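Local coordinates for gluconokinase (Sinorhizobium meliloti, PDB 3T61), which probably catalyses the ATP-dependent phosphorylation of D-gluconate to 6-phospho-D-gluconate, with ADP as the other product, at residues A[19-24]-A[88-93]; A[114-119]-A[148-153]. One frame throughout, in Å; residues are numbered along the deposited sequence.

Contact 1 (A[19-24]-A[88-93]); sequences GSIVVM and PVVVSC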
loop_
_atom_site.group_PDB
_atom_site.type_symbol
_atom_site.label_atom_id
_atom_site.label_comp_id
_atom_site.label_asym_id
_atom_site.label_seq_id
_atom_site.Cartn_x
_atom_site.Cartn_y
_atom_site.Cartn_z
ATOM N N GLY A 19 -3.743 28.081 -3.890
ATOM C CA GLY A 19 -4.654 26.970 -4.091
ATOM C C GLY A 19 -3.951 25.657 -3.818
ATOM O O GLY A 19 -2.748 25.639 -3.566
ATOM N N SER A 20 -4.698 24.560 -3.870
ATOM C CA SER A 20 -4.133 23.245 -3.620
ATOM C C SER A 20 -3.227 22.771 -4.757
ATOM O O SER A 20 -3.450 23.101 -5.922
ATOM C CB SER A 20 -5.257 22.237 -3.369
ATOM O OG SER A 20 -5.746 22.364 -2.043
ATOM N N ILE A 21 -2.202 22.001 -4.404
ATOM C CA ILE A 21 -1.246 21.491 -5.381
ATOM C C ILE A 21 -1.158 19.963 -5.372
ATOM O O ILE A 21 -0.994 19.356 -4.316
ATOM C CB ILE A 21 0.197 21.993 -5.088
ATOM C CG1 ILE A 21 0.223 23.505 -4.881
ATOM C CG2 ILE A 21 1.129 21.576 -6.219
ATOM C CD1 ILE A 21 -0.218 24.285 -6.074
ATOM N N VAL A 22 -1.260 19.349 -6.547
ATOM C CA VAL A 22 -1.101 17.908 -6.646
ATOM C C VAL A 22 0.240 17.631 -7.340
ATOM O O VAL A 22 0.486 18.143 -8.435
ATOM C CB VAL A 22 -2.206 17.246 -7.492
ATOM C CG1 VAL A 22 -1.841 15.771 -7.743
ATOM C CG2 VAL A 22 -3.560 17.334 -6.782
ATOM N N VAL A 23 1.116 16.855 -6.705
ATOM C CA VAL A 23 2.390 16.496 -7.333
ATOM C C VAL A 23 2.133 15.099 -7.887
ATOM O O VAL A 23 1.933 14.155 -7.125
ATOM C CB VAL A 23 3.561 16.474 -6.312
ATOM C CG1 VAL A 23 4.895 16.219 -7.040
ATOM C CG2 VAL A 23 3.623 17.806 -5.564
HETATM N N MSE A 24 2.111 14.988 -9.215
HETATM C CA MSE A 24 1.828 13.735 -9.906
HETATM C C MSE A 24 3.041 13.129 -10.608
HETATM O O MSE A 24 4.143 13.672 -10.560
HETATM C CB MSE A 24 0.710 13.953 -10.934
HETATM C CG MSE A 24 1.144 14.864 -12.080
HETATM SE SE MSE A 24 -0.181 15.081 -13.423
HETATM C CE MSE A 24 0.078 13.368 -14.260
ATOM N N PRO A 88 -5.348 25.784 1.419
ATOM C CA PRO A 88 -4.551 25.039 0.441
ATOM C C PRO A 88 -3.801 23.843 1.017
ATOM O O PRO A 88 -3.315 23.877 2.150
ATOM C CB PRO A 88 -3.593 26.098 -0.099
ATOM C CG PRO A 88 -4.383 27.356 0.021
ATOM C CD PRO A 88 -4.983 27.210 1.398
ATOM N N VAL A 89 -3.709 22.786 0.221
ATOM C CA VAL A 89 -3.002 21.588 0.635
ATOM C C VAL A 89 -2.165 21.063 -0.531
ATOM O O VAL A 89 -2.479 21.319 -1.691
ATOM C CB VAL A 89 -4.000 20.480 1.106
ATOM C CG1 VAL A 89 -4.866 20.011 -0.055
ATOM C CG2 VAL A 89 -3.249 19.321 1.698
ATOM N N VAL A 90 -1.083 20.357 -0.218
ATOM C CA VAL A 90 -0.246 19.763 -1.251
ATOM C C VAL A 90 -0.408 18.253 -1.127
ATOM O O VAL A 90 -0.135 17.686 -0.072
ATOM C CB VAL A 90 1.237 20.104 -1.066
ATOM C CG1 VAL A 90 2.039 19.441 -2.160
ATOM C CG2 VAL A 90 1.442 21.616 -1.074
ATOM N N VAL A 91 -0.849 17.601 -2.197
ATOM C CA VAL A 91 -1.050 16.158 -2.154
ATOM C C VAL A 91 -0.314 15.399 -3.243
ATOM O O VAL A 91 -0.381 15.763 -4.411
ATOM C CB VAL A 91 -2.553 15.777 -2.297
ATOM C CG1 VAL A 91 -2.709 14.259 -2.235
ATOM C CG2 VAL A 91 -3.380 16.446 -1.202
ATOM N N SER A 92 0.373 14.331 -2.850
ATOM C CA SER A 92 1.063 13.491 -3.806
ATOM C C SER A 92 0.031 12.483 -4.335
ATOM O O SER A 92 -0.646 11.797 -3.572
ATOM C CB SER A 92 2.246 12.769 -3.142
ATOM O OG SER A 92 1.840 11.958 -2.051
ATOM N N CYS A 93 -0.090 12.415 -5.653
ATOM C CA CYS A 93 -1.031 11.522 -6.291
ATOM C C CYS A 93 -0.612 11.334 -7.742
ATOM O O CYS A 93 -0.559 12.293 -8.503
ATOM C CB CYS A 93 -2.441 12.125 -6.211
ATOM S SG CYS A 93 -3.677 11.197 -7.105
#

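Contact 2 (A[114-119]-A[148-153]); sequences FVFLHG and LEDPRG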
loop_
_atom_site.group_PDB
_atom_site.type_symbol
_atom_site.label_atom_id
_atom_site.label_comp_id
_atom_site.label_asym_id
_atom_site.label_seq_id
_atom_site.Cartn_x
_atom_site.Cartn_y
_atom_site.Cartn_z
ATOM N N PHE A 114 -1.141 21.335 -10.801
ATOM C CA PHE A 114 -0.465 20.047 -10.892
ATOM C C PHE A 114 1.019 20.238 -11.216
ATOM O O PHE A 114 1.365 21.035 -12.087
ATOM C CB PHE A 114 -1.082 19.207 -12.009
ATOM C CG PHE A 114 -2.371 18.524 -11.640
ATOM C CD1 PHE A 114 -2.361 17.261 -11.052
ATOM C CD2 PHE A 114 -3.595 19.121 -11.926
ATOM C CE1 PHE A 114 -3.555 16.590 -10.766
ATOM C CE2 PHE A 114 -4.798 18.461 -11.643
ATOM C CZ PHE A 114 -4.776 17.191 -11.061
ATOM N N VAL A 115 1.877 19.507 -10.510
ATOM C CA VAL A 115 3.323 19.509 -10.746
ATOM C C VAL A 115 3.598 18.083 -11.285
ATOM O O VAL A 115 3.459 17.092 -10.562
ATOM C CB VAL A 115 4.110 19.786 -9.431
ATOM C CG1 VAL A 115 5.597 19.539 -9.629
ATOM C CG2 VAL A 115 3.896 21.239 -8.993
ATOM N N PHE A 116 3.927 17.996 -12.575
ATOM C CA PHE A 116 4.190 16.726 -13.257
ATOM C C PHE A 116 5.677 16.351 -13.280
ATOM O O PHE A 116 6.465 16.937 -14.021
ATOM C CB PHE A 116 3.635 16.800 -14.689
ATOM C CG PHE A 116 3.968 15.602 -15.558
ATOM C CD1 PHE A 116 3.882 14.304 -15.049
ATOM C CD2 PHE A 116 4.342 15.779 -16.896
ATOM C CE1 PHE A 116 4.154 13.196 -15.857
ATOM C CE2 PHE A 116 4.618 14.675 -17.721
ATOM C CZ PHE A 116 4.527 13.379 -17.201
ATOM N N LEU A 117 6.052 15.379 -12.450
ATOM C CA LEU A 117 7.431 14.903 -12.388
ATOM C C LEU A 117 7.545 13.824 -13.453
ATOM O O LEU A 117 6.775 12.875 -13.443
ATOM C CB LEU A 117 7.729 14.305 -11.016
ATOM C CG LEU A 117 7.547 15.234 -9.819
ATOM C CD1 LEU A 117 7.806 14.448 -8.545
ATOM C CD2 LEU A 117 8.480 16.463 -9.935
ATOM N N HIS A 118 8.515 13.956 -14.353
ATOM C CA HIS A 118 8.655 12.991 -15.431
ATOM C C HIS A 118 10.100 12.685 -15.867
ATOM O O HIS A 118 11.026 13.496 -15.713
ATOM C CB HIS A 118 7.866 13.490 -16.639
ATOM C CG HIS A 118 8.437 14.733 -17.243
ATOM N ND1 HIS A 118 9.260 14.710 -18.348
ATOM C CD2 HIS A 118 8.377 16.028 -16.845
ATOM C CE1 HIS A 118 9.683 15.936 -18.606
ATOM N NE2 HIS A 118 9.164 16.756 -17.708
ATOM N N GLY A 119 10.258 11.495 -16.435
ATOM C CA GLY A 119 11.549 11.049 -16.917
ATOM C C GLY A 119 11.298 9.776 -17.691
ATOM O O GLY A 119 10.197 9.225 -17.625
ATOM N N LEU A 148 0.248 6.207 -18.063
ATOM C CA LEU A 148 0.400 7.660 -18.002
ATOM C C LEU A 148 -0.057 8.382 -19.266
ATOM O O LEU A 148 0.376 8.072 -20.380
ATOM C CB LEU A 148 1.860 8.050 -17.724
ATOM C CG LEU A 148 2.164 9.557 -17.819
ATOM C CD1 LEU A 148 1.472 10.312 -16.699
ATOM C CD2 LEU A 148 3.656 9.793 -17.755
ATOM N N GLU A 149 -0.947 9.343 -19.076
ATOM C CA GLU A 149 -1.443 10.163 -20.164
ATOM C C GLU A 149 -0.836 11.527 -19.865
ATOM O O GLU A 149 -1.214 12.178 -18.888
ATOM C CB GLU A 149 -2.968 10.227 -20.131
ATOM C CG GLU A 149 -3.633 8.978 -20.675
ATOM C CD GLU A 149 -5.088 8.859 -20.266
ATOM O OE1 GLU A 149 -5.785 9.889 -20.187
ATOM O OE2 GLU A 149 -5.535 7.724 -20.031
ATOM N N ASP A 150 0.124 11.934 -20.697
ATOM C CA ASP A 150 0.826 13.201 -20.515
ATOM C C ASP A 150 -0.098 14.383 -20.254
ATOM O O ASP A 150 -0.960 14.708 -21.071
ATOM C CB ASP A 150 1.711 13.500 -21.726
ATOM C CG ASP A 150 2.764 14.547 -21.421
ATOM O OD1 ASP A 150 2.394 15.677 -21.044
ATOM O OD2 ASP A 150 3.965 14.235 -21.549
ATOM N N PRO A 151 0.082 15.051 -19.103
ATOM C CA PRO A 151 -0.737 16.206 -18.715
ATOM C C PRO A 151 -0.342 17.540 -19.334
ATOM O O PRO A 151 -1.114 18.492 -19.289
ATOM C CB PRO A 151 -0.584 16.230 -17.206
ATOM C CG PRO A 151 0.866 15.838 -17.047
ATOM C CD PRO A 151 1.007 14.675 -18.017
ATOM N N ARG A 152 0.854 17.618 -19.903
ATOM C CA ARG A 152 1.314 18.864 -20.495
ATOM C C ARG A 152 0.301 19.449 -21.463
ATOM O O ARG A 152 -0.258 18.754 -22.312
ATOM C CB ARG A 152 2.683 18.661 -21.153
ATOM C CG ARG A 152 3.785 18.637 -20.099
ATOM C CD ARG A 152 5.142 18.266 -20.634
ATOM N NE ARG A 152 5.207 16.878 -21.069
ATOM C CZ ARG A 152 6.346 16.231 -21.299
ATOM N NH1 ARG A 152 7.507 16.857 -21.126
ATOM N NH2 ARG A 152 6.324 14.968 -21.702
ATOM N N GLY A 153 0.048 20.739 -21.306
ATOM C CA GLY A 153 -0.930 21.390 -22.154
ATOM C C GLY A 153 -2.162 21.691 -21.322
ATOM O O GLY A 153 -2.778 22.745 -21.475
#

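Contact 1 (A[19-24]-A[88-93])
V23 and V90 meet through one methyl each, V23 CG2 lying 4.1 Å from V90 CG1 where the two side chains cross obliquely. The same V90 side chain also faces I21, by CG2 against I21 CB, and these three residues share one face of the sheet. On the other face V22 leans toward the end of the partner strand: with CG1 anti to the backbone N (chi1 171°), that methyl reaches C93 CB at 4.0 Å. Between the faces runs a parallel ladder, its direct evidence being four backbone bonds that switch strands in turn. I21 N donates to V89 O and V91 N to I21 O, each at 2.8 Å; V23 N then donates to V91 O, and C93 N closes the series on V23 O. The short strand axes lie 22° apart. At the polar margin a side chain extends the ladder: V89 N donates to S20 OG at 3.1 Å. S92 OG accepts a hydrogen bond from G49 N, just past strand 46-48. Strand 21-24 is the central strand of a five-stranded parallel sheet, consistent with a P-loop kinase fold; 90-92 lies between it and 46-48, and 113-118 on its other side. L83 of helix 69-83 packs on V22, and W75 of the same helix on C93.

Contact 2 (A[114-119]-A[148-153])
F116 meets P151 face-on: P151 CD stands 3.6 Å from the centroid of the phenyl ring and only 12° off its normal, a CH-pi contact. P151 CG shifts toward the root of the ring, at 3.4 Å from F116 CG. The ring's rim is touched by L148, whose CD2 comes to 3.7 Å from F116 CZ near the ring plane, and by R152 NE, also at the edge. Setting CG anti to the backbone N (chi1 174°) sends the F116 ring out from the strand into this loop. An alanine here is likely to leave P151 and L148 without their shared apolar surface and to open a gap between strand and loop. The opposite face of the ring is met by CB of H118, two residues along the same strand. The contact thus fastens the connection between helix 138-147 and strand 157-161 over strand 113-118 of the parallel sheet, with A159 of the neighbouring strand touching F116, H118 and R152. R152 NH1 lies over one face of the imidazole, 3.5 Å from H118 CE1, the guanidinium and imidazole planes being 51° apart. What positions R152 is D150: in their salt bridge R152 NE donates to D150 OD1 at 3.1 Å, with the carboxylate lying in the guanidinium plane. D150 OD1 also accepts a hydrogen bond from the backbone N of R152 at 2.7 Å, forming an Asx turn that bends the chain around P151. The proline is also touched by M24 of strand 21-24 and by R101 of helix 98-106.

From the N terminus, the chain lays down strand 21-24 and returns to it only at 90-92, after a largely helical excursion that also includes strand 46-48; contact 1 closes that loop. Contact 2 opens afterwards, at 114-119, and closes at 148-153 after mainly helical residues, so the two closures stand in series, neither nesting nor crossing. Their centres are about 14 Å apart, yet they meet inside one sheet because strands 21-24 and 113-118 are neighbours. V115 spans the seam with its backbone, its O 2.8 Å from M24 N, while V22 packs on F114 and V23 on L117. Contact 1 therefore joins sheet strands, and contact 2 ties a loop to that sheet.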